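Local coordinates for putative flagellar protein FliS (Parabacteroides merdae ATCC 43184, PDB 4YOK) that is of unknown function, though it joins a transthyretin-like (prealbumin-like) domain to a second beta-sandwich domain, probably E-set-like, at residues I47-G52 against Y66-R71; V84-N87 against E93-L96; S114-S119 against L181-G186; Q153-V158 against L165-S170. One frame throughout, in Å; residues are numbered along the deposited sequence.

Interaction 1 (I47-G52 against Y66-R71); sequences ISVFVG and YRLTTR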
loop_
_atom_site.group_PDB
_atom_site.type_symbol
_atom_site.label_atom_id
_atom_site.label_comp_id
_atom_site.label_asym_id
_atom_site.label_seq_id
_atom_site.Cartn_x
_atom_site.Cartn_y
_atom_site.Cartn_z
ATOM N N ILE A 47 5.470 18.534 6.739
ATOM C CA ILE A 47 6.571 17.687 6.270
ATOM C C ILE A 47 5.943 16.468 5.570
ATOM O O ILE A 47 5.077 15.839 6.160
ATOM C CB ILE A 47 7.526 17.287 7.436
ATOM C CG1 ILE A 47 8.262 18.550 7.998
ATOM C CG2 ILE A 47 8.552 16.216 6.967
ATOM C CD1 ILE A 47 8.716 18.457 9.485
ATOM N N SER A 48 6.363 16.152 4.335
ATOM C CA SER A 48 5.838 14.971 3.626
ATOM C C SER A 48 6.580 13.720 4.058
ATOM O O SER A 48 7.803 13.750 4.217
ATOM C CB SER A 48 5.953 15.120 2.110
ATOM O OG SER A 48 5.173 16.191 1.603
ATOM N N VAL A 49 5.852 12.627 4.269
ATOM C CA VAL A 49 6.506 11.338 4.577
ATOM C C VAL A 49 5.951 10.331 3.583
ATOM O O VAL A 49 4.761 10.351 3.279
ATOM C CB VAL A 49 6.483 10.821 6.045
ATOM C CG1 VAL A 49 7.205 11.783 6.992
ATOM C CG2 VAL A 49 5.083 10.515 6.531
ATOM N N PHE A 50 6.818 9.513 3.028
ATOM C CA PHE A 50 6.432 8.576 1.991
ATOM C C PHE A 50 6.249 7.197 2.638
ATOM O O PHE A 50 7.076 6.763 3.442
ATOM C CB PHE A 50 7.465 8.628 0.838
ATOM C CG PHE A 50 7.757 10.067 0.435
ATOM C CD1 PHE A 50 8.725 10.815 1.104
ATOM C CD2 PHE A 50 6.998 10.701 -0.536
ATOM C CE1 PHE A 50 8.920 12.170 0.809
ATOM C CE2 PHE A 50 7.223 12.053 -0.857
ATOM C CZ PHE A 50 8.185 12.771 -0.185
ATOM N N VAL A 51 5.107 6.573 2.373
ATOM C CA VAL A 51 4.759 5.286 2.983
ATOM C C VAL A 51 5.350 4.138 2.137
ATOM O O VAL A 51 5.328 4.207 0.914
ATOM C CB VAL A 51 3.220 5.189 3.153
ATOM C CG1 VAL A 51 2.828 3.888 3.826
ATOM C CG2 VAL A 51 2.681 6.379 3.968
ATOM N N GLY A 52 5.928 3.135 2.800
ATOM C CA GLY A 52 6.536 1.989 2.115
ATOM C C GLY A 52 5.530 0.940 1.701
ATOM O O GLY A 52 4.342 1.057 2.006
ATOM N N TYR A 66 3.658 16.890 16.978
ATOM C CA TYR A 66 3.246 16.842 15.574
ATOM C C TYR A 66 1.871 16.269 15.400
ATOM O O TYR A 66 1.402 15.488 16.241
ATOM C CB TYR A 66 4.206 15.951 14.762
ATOM C CG TYR A 66 5.609 16.481 14.628
ATOM C CD1 TYR A 66 5.959 17.325 13.578
ATOM C CD2 TYR A 66 6.606 16.107 15.527
ATOM C CE1 TYR A 66 7.260 17.803 13.437
ATOM C CE2 TYR A 66 7.907 16.591 15.406
ATOM C CZ TYR A 66 8.229 17.444 14.363
ATOM O OH TYR A 66 9.513 17.917 14.233
ATOM N N ARG A 67 1.251 16.619 14.268
ATOM C CA ARG A 67 -0.041 16.068 13.870
ATOM C C ARG A 67 0.168 15.317 12.559
ATOM O O ARG A 67 0.481 15.917 11.525
ATOM C CB ARG A 67 -1.147 17.137 13.764
ATOM C CG ARG A 67 -2.540 16.525 13.555
ATOM C CD ARG A 67 -3.654 17.556 13.632
ATOM N NE ARG A 67 -3.884 18.206 12.338
ATOM C CZ ARG A 67 -3.411 19.401 11.994
ATOM N NH1 ARG A 67 -2.677 20.105 12.851
ATOM N NH2 ARG A 67 -3.674 19.904 10.796
ATOM N N LEU A 68 0.065 13.969 12.628
ATOM C CA LEU A 68 0.259 13.085 11.483
ATOM C C LEU A 68 -1.081 12.847 10.783
ATOM O O LEU A 68 -2.031 12.369 11.426
ATOM C CB LEU A 68 0.883 11.773 11.954
ATOM C CG LEU A 68 1.106 10.702 10.884
ATOM C CD1 LEU A 68 2.165 11.143 9.849
ATOM C CD2 LEU A 68 1.514 9.410 11.549
ATOM N N THR A 69 -1.171 13.196 9.470
ATOM C CA THR A 69 -2.439 13.027 8.752
ATOM C C THR A 69 -2.247 12.458 7.350
ATOM O O THR A 69 -1.135 12.454 6.814
ATOM C CB THR A 69 -3.217 14.372 8.709
ATOM O OG1 THR A 69 -4.538 14.156 8.222
ATOM C CG2 THR A 69 -2.540 15.424 7.859
ATOM N N THR A 70 -3.370 11.991 6.743
ATOM C CA THR A 70 -3.341 11.504 5.368
ATOM C C THR A 70 -3.307 12.747 4.468
ATOM O O THR A 70 -3.635 13.851 4.914
ATOM C CB THR A 70 -4.552 10.626 5.071
ATOM O OG1 THR A 70 -5.753 11.345 5.374
ATOM C CG2 THR A 70 -4.487 9.277 5.765
ATOM N N ARG A 71 -2.912 12.570 3.220
ATOM C CA ARG A 71 -2.914 13.632 2.218
ATOM C C ARG A 71 -4.262 13.558 1.502
ATOM O O ARG A 71 -4.724 12.457 1.165
ATOM C CB ARG A 71 -1.717 13.429 1.270
ATOM C CG ARG A 71 -1.534 14.536 0.237
ATOM C CD ARG A 71 -0.298 14.265 -0.602
ATOM N NE ARG A 71 -0.335 14.955 -1.895
ATOM C CZ ARG A 71 0.189 16.156 -2.133
ATOM N NH1 ARG A 71 0.793 16.830 -1.160
ATOM N NH2 ARG A 71 0.109 16.693 -3.343
#
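Ile47 and Val49 meet Tyr66 and Leu68 inside the prealbumin-like N-terminal domain, and the case illustrates how two strands of one beta sheet can touch without being neighbours. Strand 33-37 runs between strands 47-50 and 64-70 and pairs antiparallel with both. Its backbone takes up Ile47 at Leu36, Val49 at Leu34 and Arg67 at Tyr37, which leaves side chains to bridge the gap; even the nearest CA atoms, those of Ile47 and Leu68, are 9.4 Å apart.

The contacts across are apolar and light, burying 99 Å² in all. Ile47 reaches over with the end of its longer branch, CD1, which approaches the Tyr66 ring obliquely and lies 4.3 Å from Tyr66 CE1. Leu61 of strand 56-62 packs against both residues, so the pair belongs to a larger hydrophobic layer between the sheets. The polar end of the tyrosine is tied elsewhere, its hydroxyl hydrogen-bonding to the carbonyl of Phe62.

Further along, Val49 rests near Ala59 and Leu68 near Phe57. Leu68 holds CG trans to its amide nitrogen (chi1 178°), and chi2 near 66° then sets CD1 toward strand 47-50, 4.5 Å from Val49 CG2.

Interaction 2 (V84-N87 against E93-L96); sequences VTVN and EVNL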
loop_
_atom_site.group_PDB
_atom_site.type_symbol
_atom_site.label_atom_id
_atom_site.label_comp_id
_atom_site.label_asym_id
_atom_site.label_seq_id
_atom_site.Cartn_x
_atom_site.Cartn_y
_atom_site.Cartn_z
ATOM N N VAL A 84 -3.586 11.701 13.766
ATOM C CA VAL A 84 -3.140 11.248 15.097
ATOM C C VAL A 84 -2.066 12.236 15.605
ATOM O O VAL A 84 -1.236 12.719 14.817
ATOM C CB VAL A 84 -2.676 9.746 15.106
ATOM C CG1 VAL A 84 -1.430 9.509 14.259
ATOM C CG2 VAL A 84 -2.479 9.224 16.538
ATOM N N THR A 85 -2.120 12.568 16.909
ATOM C CA THR A 85 -1.154 13.453 17.559
ATOM C C THR A 85 0.051 12.625 18.006
ATOM O O THR A 85 -0.099 11.564 18.616
ATOM C CB THR A 85 -1.800 14.255 18.694
ATOM O OG1 THR A 85 -2.838 15.041 18.114
ATOM C CG2 THR A 85 -0.808 15.196 19.386
ATOM N N VAL A 86 1.235 13.109 17.644
ATOM C CA VAL A 86 2.549 12.518 17.897
ATOM C C VAL A 86 3.339 13.424 18.851
ATOM O O VAL A 86 3.562 14.591 18.531
ATOM C CB VAL A 86 3.334 12.336 16.541
ATOM C CG1 VAL A 86 4.760 11.841 16.778
ATOM C CG2 VAL A 86 2.610 11.414 15.571
ATOM N N ASN A 87 3.803 12.882 19.978
ATOM C CA ASN A 87 4.682 13.628 20.876
ATOM C C ASN A 87 6.054 12.994 20.732
ATOM O O ASN A 87 6.295 11.918 21.278
ATOM C CB ASN A 87 4.156 13.647 22.319
ATOM C CG ASN A 87 3.222 14.809 22.574
ATOM O OD1 ASN A 87 2.012 14.637 22.770
ATOM N ND2 ASN A 87 3.757 16.026 22.552
ATOM N N GLU A 93 7.179 5.572 18.243
ATOM C CA GLU A 93 6.429 4.798 17.249
ATOM C C GLU A 93 4.944 5.104 17.364
ATOM O O GLU A 93 4.414 5.201 18.471
ATOM C CB GLU A 93 6.678 3.286 17.401
ATOM C CG GLU A 93 8.124 2.865 17.198
ATOM C CD GLU A 93 8.483 1.447 17.594
ATOM O OE1 GLU A 93 7.566 0.656 17.912
ATOM O OE2 GLU A 93 9.694 1.126 17.592
ATOM N N VAL A 94 4.274 5.246 16.220
ATOM C CA VAL A 94 2.856 5.563 16.169
ATOM C C VAL A 94 2.174 4.763 15.037
ATOM O O VAL A 94 2.846 4.204 14.170
ATOM C CB VAL A 94 2.708 7.112 15.971
ATOM C CG1 VAL A 94 3.196 7.575 14.582
ATOM C CG2 VAL A 94 1.283 7.575 16.227
ATOM N N ASN A 95 0.845 4.670 15.089
ATOM C CA ASN A 95 0.101 4.120 13.974
ATOM C C ASN A 95 -0.961 5.143 13.569
ATOM O O ASN A 95 -1.349 5.992 14.375
ATOM C CB ASN A 95 -0.490 2.729 14.232
ATOM C CG ASN A 95 -1.689 2.739 15.145
ATOM O OD1 ASN A 95 -1.607 3.195 16.275
ATOM N ND2 ASN A 95 -2.818 2.239 14.669
ATOM N N LEU A 96 -1.416 5.063 12.330
ATOM C CA LEU A 96 -2.477 5.941 11.860
ATOM C C LEU A 96 -3.583 5.082 11.269
ATOM O O LEU A 96 -3.330 4.361 10.318
ATOM C CB LEU A 96 -1.933 6.967 10.837
ATOM C CG LEU A 96 -2.982 7.864 10.162
ATOM C CD1 LEU A 96 -3.607 8.841 11.172
ATOM C CD2 LEU A 96 -2.386 8.587 8.945
#
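Val84 packs against Val94, Asn95 and Leu96 where two sheets of the transthyretin-like beta sandwich come together. Strands 83-88 and 92-97 follow one another in the chain but enter different sheets: the first borders the antiparallel sheet beside strand 64-70, the second pairs in parallel with strand 9-18. Their short segments run antiparallel at 173°, with axes 8.1 Å apart, and the contact between them is made by side chains, as at a sandwich edge.

Val84 opens the first segment and carries most of the contact. Its CG1 sits between the backbone N and the carbonyl carbon (chi1 65°), a placement that directs this methyl to the facing strand. There it lies 3.5 Å from the backbone Asn95 O and 3.8 Å from Leu96 CD1, while Val94 CG2 closes in at 3.9 Å from Val84 CG1. The Val84 side chain and those of Val94 and Leu96 pass alongside in opposite directions. With an alanine here, both methyls go, and a gap is likely to open beside Val94 CG2 and Leu96 CD1, weakening the join between the sheets.

Beyond Thr85, whose CA-CB bond turns from the facing strand, Val86 takes up the contact. It also touches Leu12 and Leu68, residues that Val94 meets as well, so the valine pair is set within the hydrophobic interior. Val86 and Val94 cross at about a right angle, and the Val86 branch beside its own backbone N does the touching: CG2 lies 4.0 Å from Val94 CG1 and 4.1 Å from Val94 CG2.

Interaction 3 (S114-S119 against L181-G186); sequences SAMNAS and LYARVG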
loop_
_atom_site.group_PDB
_atom_site.type_symbol
_atom_site.label_atom_id
_atom_site.label_comp_id
_atom_site.label_asym_id
_atom_site.label_seq_id
_atom_site.Cartn_x
_atom_site.Cartn_y
_atom_site.Cartn_z
ATOM N N SER A 114 2.635 -22.012 -17.603
ATOM C CA SER A 114 1.600 -21.424 -18.447
ATOM C C SER A 114 0.833 -20.256 -17.779
ATOM O O SER A 114 0.410 -19.335 -18.485
ATOM C CB SER A 114 0.633 -22.531 -18.888
ATOM O OG SER A 114 -0.759 -22.345 -18.652
ATOM N N ALA A 115 0.648 -20.279 -16.449
ATOM C CA ALA A 115 -0.199 -19.246 -15.847
ATOM C C ALA A 115 0.194 -18.813 -14.444
ATOM O O ALA A 115 0.846 -19.548 -13.711
ATOM C CB ALA A 115 -1.626 -19.773 -15.784
HETATM N N MSE A 116 -0.244 -17.605 -14.084
HETATM C CA MSE A 116 -0.216 -17.111 -12.725
HETATM C C MSE A 116 -1.618 -17.347 -12.199
HETATM O O MSE A 116 -2.589 -16.849 -12.797
HETATM C CB MSE A 116 0.185 -15.645 -12.631
HETATM C CG MSE A 116 -0.034 -15.120 -11.226
HETATM SE SE MSE A 116 0.549 -13.294 -11.055
HETATM C CE MSE A 116 0.150 -13.108 -9.204
ATOM N N ASN A 117 -1.723 -18.149 -11.140
ATOM C CA ASN A 117 -2.981 -18.491 -10.472
ATOM C C ASN A 117 -3.078 -17.701 -9.174
ATOM O O ASN A 117 -2.107 -17.634 -8.411
ATOM C CB ASN A 117 -3.049 -20.007 -10.225
ATOM C CG ASN A 117 -2.978 -20.790 -11.519
ATOM O OD1 ASN A 117 -3.730 -20.538 -12.458
ATOM N ND2 ASN A 117 -2.062 -21.734 -11.621
ATOM N N ALA A 118 -4.224 -17.053 -8.956
ATOM C CA ALA A 118 -4.453 -16.230 -7.769
ATOM C C ALA A 118 -5.868 -16.455 -7.250
ATOM O O ALA A 118 -6.847 -16.252 -7.978
ATOM C CB ALA A 118 -4.221 -14.747 -8.088
ATOM N N SER A 119 -5.964 -16.981 -6.026
ATOM C CA SER A 119 -7.238 -17.158 -5.342
ATOM C C SER A 119 -7.170 -16.306 -4.095
ATOM O O SER A 119 -6.152 -16.345 -3.407
ATOM C CB SER A 119 -7.472 -18.630 -4.997
ATOM O OG SER A 119 -7.773 -19.325 -6.194
ATOM N N LEU A 181 11.554 -14.408 -8.311
ATOM C CA LEU A 181 10.232 -14.007 -8.778
ATOM C C LEU A 181 9.321 -13.748 -7.597
ATOM O O LEU A 181 9.222 -14.576 -6.679
ATOM C CB LEU A 181 9.640 -15.097 -9.710
ATOM C CG LEU A 181 8.416 -14.708 -10.543
ATOM C CD1 LEU A 181 8.793 -13.699 -11.652
ATOM C CD2 LEU A 181 7.751 -15.957 -11.145
ATOM N N TYR A 182 8.651 -12.597 -7.627
ATOM C CA TYR A 182 7.754 -12.154 -6.550
ATOM C C TYR A 182 6.368 -11.873 -7.109
ATOM O O TYR A 182 6.256 -11.378 -8.227
ATOM C CB TYR A 182 8.323 -10.890 -5.884
ATOM C CG TYR A 182 9.665 -11.084 -5.214
ATOM C CD1 TYR A 182 10.844 -11.077 -5.954
ATOM C CD2 TYR A 182 9.762 -11.233 -3.830
ATOM C CE1 TYR A 182 12.085 -11.236 -5.340
ATOM C CE2 TYR A 182 11.003 -11.380 -3.204
ATOM C CZ TYR A 182 12.161 -11.369 -3.963
ATOM O OH TYR A 182 13.396 -11.500 -3.362
ATOM N N ALA A 183 5.316 -12.223 -6.363
ATOM C CA ALA A 183 3.943 -12.029 -6.816
ATOM C C ALA A 183 3.201 -11.100 -5.889
ATOM O O ALA A 183 3.530 -10.997 -4.699
ATOM C CB ALA A 183 3.215 -13.370 -6.907
ATOM N N ARG A 184 2.162 -10.454 -6.425
ATOM C CA ARG A 184 1.305 -9.566 -5.642
ATOM C C ARG A 184 -0.030 -9.406 -6.353
ATOM O O ARG A 184 -0.108 -9.537 -7.585
ATOM C CB ARG A 184 1.980 -8.177 -5.441
ATOM C CG ARG A 184 1.562 -7.473 -4.152
ATOM C CD ARG A 184 2.243 -6.105 -4.029
ATOM N NE ARG A 184 2.184 -5.550 -2.667
ATOM C CZ ARG A 184 2.452 -4.282 -2.356
ATOM N NH1 ARG A 184 2.798 -3.417 -3.305
ATOM N NH2 ARG A 184 2.349 -3.862 -1.095
ATOM N N VAL A 185 -1.073 -9.068 -5.596
ATOM C CA VAL A 185 -2.347 -8.745 -6.233
ATOM C C VAL A 185 -2.752 -7.345 -5.756
ATOM O O VAL A 185 -2.362 -6.940 -4.651
ATOM C CB VAL A 185 -3.480 -9.782 -6.074
ATOM C CG1 VAL A 185 -3.155 -11.071 -6.841
ATOM C CG2 VAL A 185 -3.798 -10.068 -4.608
ATOM N N GLY A 186 -3.486 -6.630 -6.596
ATOM C CA GLY A 186 -3.952 -5.282 -6.274
ATOM C C GLY A 186 -5.425 -5.101 -6.563
ATOM O O GLY A 186 -5.965 -5.757 -7.453
#
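Met116 and Ala118 face Ala183 and Val185 from strands whose short axes come within 9.1 Å and cross at -49°, with CA atoms 8.8 Å apart at Met116-Ala183 and 7.9 Å apart at Ala118-Val185. At that spacing the backbones stay separate, and the side chains that point inward span the distance.

Met116, present as selenomethionine, supplies the length. Its CG lies anti to the backbone N (chi1 170°) and the chain continues extended through SE, so that the terminal methyl is delivered straight to the other strand. Met116 CE rests 3.8 Å from Ala183 CB and 3.9 Å from the backbone Arg184 O. The pairing matches a long side chain with a short one: the alanine methyl provides a seat for the tip of the methionine without crowding it.

This is face-to-face packing in the beta sandwich of the C-terminal domain, whose sequence family belongs to the E-set clan of immunoglobulin-like folds. Strand 115-124 is the middle strand of a three-stranded antiparallel sheet, between 102-111 and 161-168, whereas strand 182-189 lies in the four-stranded sheet across from it. Leu138 touches both Met116 and Ala183.

The second pair reverses the sizes, with the small residue now on strand 115-124. Val185 approaches with CG1, the branch beside its own backbone N, and this methyl lies 4.0 Å from Ala118 CB. Leu109 and Leu136 each pack against both members of the pair. The CA-CB bond of Arg184 turns from strand 115-124, and its guanidinium group hydrogen-bonds to the carbonyl oxygens of Ser198, Ala144 and, in the N-terminal domain, Leu25.

Interaction 4 (Q153-V158 against L165-S170); sequences QDFSDV and LSADIS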
loop_
_atom_site.group_PDB
_atom_site.type_symbol
_atom_site.label_atom_id
_atom_site.label_comp_id
_atom_site.label_asym_id
_atom_site.label_seq_id
_atom_site.Cartn_x
_atom_site.Cartn_y
_atom_site.Cartn_z
ATOM N N GLN A 153 -1.506 -8.169 -15.371
ATOM C CA GLN A 153 -2.749 -8.492 -16.083
ATOM C C GLN A 153 -3.902 -7.938 -15.270
ATOM O O GLN A 153 -4.040 -8.295 -14.096
ATOM C CB GLN A 153 -2.912 -10.007 -16.326
ATOM C CG GLN A 153 -4.236 -10.359 -17.077
ATOM C CD GLN A 153 -4.261 -9.817 -18.490
ATOM O OE1 GLN A 153 -3.277 -9.896 -19.227
ATOM N NE2 GLN A 153 -5.338 -9.157 -18.856
ATOM N N ASP A 154 -4.729 -7.079 -15.887
ATOM C CA ASP A 154 -5.903 -6.485 -15.226
ATOM C C ASP A 154 -7.169 -7.245 -15.540
ATOM O O ASP A 154 -7.311 -7.823 -16.621
ATOM C CB ASP A 154 -6.087 -5.024 -15.651
ATOM C CG ASP A 154 -4.959 -4.086 -15.246
ATOM O OD1 ASP A 154 -4.022 -4.540 -14.539
ATOM O OD2 ASP A 154 -5.008 -2.913 -15.637
ATOM N N PHE A 155 -8.103 -7.235 -14.578
ATOM C CA PHE A 155 -9.450 -7.841 -14.645
ATOM C C PHE A 155 -10.403 -6.715 -14.234
ATOM O O PHE A 155 -10.212 -6.110 -13.175
ATOM C CB PHE A 155 -9.538 -9.096 -13.746
ATOM C CG PHE A 155 -8.594 -10.222 -14.143
ATOM C CD1 PHE A 155 -7.266 -10.229 -13.713
ATOM C CD2 PHE A 155 -9.015 -11.242 -14.992
ATOM C CE1 PHE A 155 -6.384 -11.239 -14.121
ATOM C CE2 PHE A 155 -8.137 -12.262 -15.385
ATOM C CZ PHE A 155 -6.828 -12.261 -14.939
ATOM N N SER A 156 -11.375 -6.371 -15.097
ATOM C CA SER A 156 -12.225 -5.194 -14.864
ATOM C C SER A 156 -13.666 -5.517 -14.448
ATOM O O SER A 156 -14.464 -4.591 -14.272
ATOM C CB SER A 156 -12.263 -4.360 -16.141
ATOM O OG SER A 156 -12.911 -5.121 -17.151
ATOM N N ASP A 157 -14.017 -6.798 -14.307
ATOM C CA ASP A 157 -15.421 -7.135 -13.994
ATOM C C ASP A 157 -15.569 -7.890 -12.657
ATOM O O ASP A 157 -16.591 -8.537 -12.427
ATOM C CB ASP A 157 -16.002 -7.977 -15.152
ATOM C CG ASP A 157 -15.309 -9.329 -15.321
ATOM O OD1 ASP A 157 -14.196 -9.506 -14.760
ATOM O OD2 ASP A 157 -15.878 -10.205 -16.001
ATOM N N VAL A 158 -14.564 -7.791 -11.781
ATOM C CA VAL A 158 -14.563 -8.462 -10.471
ATOM C C VAL A 158 -15.437 -7.701 -9.481
ATOM O O VAL A 158 -15.445 -6.467 -9.460
ATOM C CB VAL A 158 -13.111 -8.633 -9.932
ATOM C CG1 VAL A 158 -13.079 -9.446 -8.636
ATOM C CG2 VAL A 158 -12.207 -9.279 -10.977
ATOM N N LEU A 165 -8.608 -16.249 -10.245
ATOM C CA LEU A 165 -8.070 -15.710 -11.501
ATOM C C LEU A 165 -6.863 -16.482 -12.004
ATOM O O LEU A 165 -6.073 -17.022 -11.218
ATOM C CB LEU A 165 -7.680 -14.224 -11.323
ATOM C CG LEU A 165 -8.736 -13.309 -10.681
ATOM C CD1 LEU A 165 -8.184 -11.928 -10.390
ATOM C CD2 LEU A 165 -9.981 -13.167 -11.556
ATOM N N SER A 166 -6.733 -16.536 -13.335
ATOM C CA SER A 166 -5.592 -17.160 -14.017
ATOM C C SER A 166 -5.158 -16.245 -15.129
ATOM O O SER A 166 -5.974 -15.880 -15.974
ATOM C CB SER A 166 -5.934 -18.547 -14.547
ATOM O OG SER A 166 -5.986 -19.478 -13.483
ATOM N N ALA A 167 -3.913 -15.807 -15.079
ATOM C CA ALA A 167 -3.339 -14.898 -16.079
ATOM C C ALA A 167 -2.355 -15.679 -16.925
ATOM O O ALA A 167 -1.526 -16.421 -16.378
ATOM C CB ALA A 167 -2.657 -13.713 -15.397
ATOM N N ASP A 168 -2.463 -15.552 -18.251
ATOM C CA ASP A 168 -1.603 -16.300 -19.169
ATOM C C ASP A 168 -0.207 -15.677 -19.220
ATOM O O ASP A 168 -0.035 -14.591 -19.766
ATOM C CB ASP A 168 -2.237 -16.327 -20.568
ATOM C CG ASP A 168 -1.534 -17.215 -21.569
ATOM O OD1 ASP A 168 -0.488 -17.802 -21.214
ATOM O OD2 ASP A 168 -2.085 -17.415 -22.652
ATOM N N ILE A 169 0.791 -16.376 -18.655
ATOM C CA ILE A 169 2.174 -15.891 -18.651
ATOM C C ILE A 169 3.024 -16.667 -19.682
ATOM O O ILE A 169 4.241 -16.488 -19.723
ATOM C CB ILE A 169 2.788 -15.990 -17.224
ATOM C CG1 ILE A 169 2.809 -17.470 -16.744
ATOM C CG2 ILE A 169 2.069 -15.039 -16.222
ATOM C CD1 ILE A 169 3.704 -17.747 -15.411
ATOM N N SER A 170 2.407 -17.563 -20.480
ATOM C CA SER A 170 3.157 -18.357 -21.467
ATOM C C SER A 170 3.820 -17.450 -22.515
ATOM O O SER A 170 3.321 -16.366 -22.801
ATOM C CB SER A 170 2.238 -19.365 -22.145
ATOM O OG SER A 170 1.267 -18.675 -22.919
HETATM O O HOH W 1 -1.187 -11.778 -20.330
#
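The ring of Phe155 receives Leu165 over one face, while Ser166 O and Ala167 CB lie at its edge, near the ring plane. Leu165 CD2 stands over that face in a CH-pi contact, 4.2 Å from the ring centroid and 17° off the normal. The other branch reaches the same face, with Leu165 CD1 3.8 Å from Phe155 CD1. At the far end of the ring, Phe155 CZ comes to 3.9 Å from the backbone Ser166 O.

Gln153 continues the contact two residues back: its CB packs 3.8 Å from Ala167 CB. A bend at chi2 (66°) carries the amide along the strand, where Gln153 NE2 donates to Asp154 O at 3.3 Å. A water that can bond to both Gln153 OE1 and Asp168 O adds a polar link beside the apolar contact.

Strands 151-155 and 161-168 lie in different sheets of the C-terminal sandwich, consistent with an E-set fold, and the contact joins them near the surface. Replacing Phe155 with a serine would probably leave the two methyls of Leu165 without their aromatic partner and open a gap beside Ala167. The chemistry is thus mainly dispersion between apolar groups, implying that shape, more than directed bonding, fits these strands together.

The four contacts fall into two groups, one in each domain. Interactions 1 and 2 follow in series along the N-terminal domain, with centres 10 Å apart, and share the antiparallel sheet in which strands 64-70 and 83-88 are neighbours. Interactions 3 and 4 lie in the C-terminal domain, 9 Å apart between centres; the segments of interaction 4 come between those of interaction 3 in sequence, and strands 115-124 and 161-168 pair directly. Between the domains, centres are 31 to 39 Å apart, though the nearest atoms of interactions 1 and 3 approach to about 6 Å. Each sandwich packs its own interior, while Arg184 of interaction 3 reaches Leu25, so the domains also meet.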